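Local coordinates for putative chemotaxis protein (Desulfovibrio vulgaris str. Hildenborough, PDB 3H4Y), which probably acts as a CheX-type phosphatase in chemotaxis signalling, removing phosphate from the response regulator CheY, at residues N39-K43 against H127-H131. Sequence-based numbering, arbitrary orientation.
Sequences NNVAK and HTISH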
loop_
_atom_site.group_PDB
_atom_site.type_symbol
_atom_site.label_atom_id
_atom_site.label_comp_id
_atom_site.label_asym_id
_atom_site.label_seq_id
_atom_site.Cartn_x
_atom_site.Cartn_y
_atom_site.Cartn_z
ATOM N N ASN A 39 -0.878 -15.082 5.872
ATOM C CA ASN A 39 -0.258 -13.985 6.637
ATOM C C ASN A 39 1.249 -13.820 6.381
ATOM O O ASN A 39 1.994 -13.387 7.259
ATOM C CB ASN A 39 -0.546 -14.131 8.136
ATOM C CG ASN A 39 -2.042 -14.075 8.451
ATOM O OD1 ASN A 39 -2.862 -13.484 7.726
ATOM N ND2 ASN A 39 -2.406 -14.716 9.529
ATOM N N ASN A 40 1.686 -14.138 5.172
ATOM C CA ASN A 40 3.090 -13.892 4.812
ATOM C C ASN A 40 3.411 -12.402 4.984
ATOM O O ASN A 40 2.576 -11.538 4.717
ATOM C CB ASN A 40 3.384 -14.295 3.365
ATOM C CG ASN A 40 4.856 -14.573 3.153
ATOM O OD1 ASN A 40 5.399 -15.465 3.790
ATOM N ND2 ASN A 40 5.539 -13.741 2.338
ATOM N N VAL A 41 4.623 -12.129 5.461
ATOM C CA VAL A 41 5.089 -10.783 5.692
ATOM C C VAL A 41 6.360 -10.579 4.887
ATOM O O VAL A 41 7.245 -11.464 4.879
ATOM C CB VAL A 41 5.381 -10.566 7.185
ATOM C CG1 VAL A 41 5.949 -9.158 7.421
ATOM C CG2 VAL A 41 4.107 -10.811 8.050
ATOM N N ALA A 42 6.481 -9.433 4.213
ATOM C CA ALA A 42 7.733 -9.063 3.550
ATOM C C ALA A 42 8.389 -7.978 4.381
ATOM O O ALA A 42 7.718 -7.057 4.830
ATOM C CB ALA A 42 7.481 -8.552 2.122
ATOM N N LYS A 43 9.704 -8.063 4.565
ATOM C CA LYS A 43 10.453 -7.101 5.370
ATOM C C LYS A 43 11.565 -6.535 4.520
ATOM O O LYS A 43 12.269 -7.269 3.827
ATOM C CB LYS A 43 11.017 -7.761 6.623
ATOM C CG LYS A 43 11.805 -6.793 7.512
ATOM C CD LYS A 43 12.128 -7.438 8.832
ATOM C CE LYS A 43 13.013 -6.526 9.673
ATOM N NZ LYS A 43 13.235 -7.080 11.034
ATOM N N HIS A 127 11.114 -2.070 7.661
ATOM C CA HIS A 127 9.661 -2.032 7.750
ATOM C C HIS A 127 9.088 -3.371 7.233
ATOM O O HIS A 127 9.756 -4.133 6.558
ATOM C CB HIS A 127 9.073 -0.829 6.975
ATOM C CG HIS A 127 9.139 -0.971 5.475
ATOM N ND1 HIS A 127 10.088 -0.318 4.720
ATOM C CD2 HIS A 127 8.386 -1.684 4.601
ATOM C CE1 HIS A 127 9.915 -0.631 3.438
ATOM N NE2 HIS A 127 8.885 -1.449 3.340
ATOM N N THR A 128 7.843 -3.639 7.580
ATOM C CA THR A 128 7.136 -4.821 7.089
ATOM C C THR A 128 5.882 -4.458 6.319
ATOM O O THR A 128 5.242 -3.423 6.584
ATOM C CB THR A 128 6.762 -5.765 8.252
ATOM O OG1 THR A 128 5.908 -5.083 9.188
ATOM C CG2 THR A 128 8.059 -6.290 8.960
ATOM N N ILE A 129 5.582 -5.302 5.341
ATOM C CA ILE A 129 4.375 -5.220 4.523
ATOM C C ILE A 129 3.556 -6.459 4.803
ATOM O O ILE A 129 4.019 -7.582 4.541
ATOM C CB ILE A 129 4.695 -5.200 3.008
ATOM C CG1 ILE A 129 5.686 -4.107 2.606
ATOM C CG2 ILE A 129 3.381 -5.098 2.196
ATOM C CD1 ILE A 129 5.211 -2.651 2.957
ATOM N N SER A 130 2.320 -6.260 5.271
ATOM C CA SER A 130 1.449 -7.374 5.632
ATOM C C SER A 130 0.117 -7.196 4.935
ATOM O O SER A 130 -0.734 -6.443 5.387
ATOM C CB SER A 130 1.244 -7.456 7.149
ATOM O OG SER A 130 2.474 -7.619 7.819
ATOM N N HIS A 131 -0.057 -7.870 3.813
ATOM C CA HIS A 131 -1.373 -7.855 3.193
ATOM C C HIS A 131 -2.385 -8.575 4.091
ATOM O O HIS A 131 -2.103 -9.627 4.671
ATOM C CB HIS A 131 -1.345 -8.453 1.788
ATOM C CG HIS A 131 -0.294 -7.863 0.920
ATOM N ND1 HIS A 131 -0.241 -6.517 0.644
ATOM C CD2 HIS A 131 0.793 -8.419 0.334
ATOM C CE1 HIS A 131 0.814 -6.279 -0.118
ATOM N NE2 HIS A 131 1.454 -7.423 -0.329
HETATM O O HOH W 1 -3.430 -11.664 5.584
HETATM O O HOH W 2 0.162 -10.620 5.876
#
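A42 and I129 form the hydrogen-bonded pair of a short antiparallel ladder, a worked example of how a short two-stranded sheet within one chain is held by reciprocal backbone bonds. Between 39-43 and 127-131, I129 N gives its hydrogen to A42 O at 2.8 Å, and A42 N returns one to I129 O at 3.1 Å, both bonds nearly straight. Beyond A42, K43 and T128 make the non-hydrogen-bonded pair; H127 O meets K43 CA in a CH···O contact, and the backbone of H127 hydrogen-bonds to G44 one residue on.

The buried face carries A42 and I129. Their CB atoms lie 4.4 Å apart, and both side chains pack on T63 of strand 58-64, I129 also on I122, facing the main six-stranded sheet of this CheX-family fold.

On the other face V41, T128 and K43 make a more exposed row, yet the closest side-chain approach lies here: V41 sets CG1 anti to its own nitrogen (chi1 177°), bringing that methyl to 3.6 Å from T128 CB while CG2 lies beside S130 OG. That hydroxyl bonds to K89 NZ of the second subunit; a strand of the same subunit pairs antiparallel with 128-131, so the sheet runs on across the interface. The extended K43 chain brushes T128 CG2 with CB and CG, then leads its amine away.

The loose end is at N39-N40, where direct bonding gives way to bridging water: one donates to both N40 O and H131 O, 2.8 Å from each.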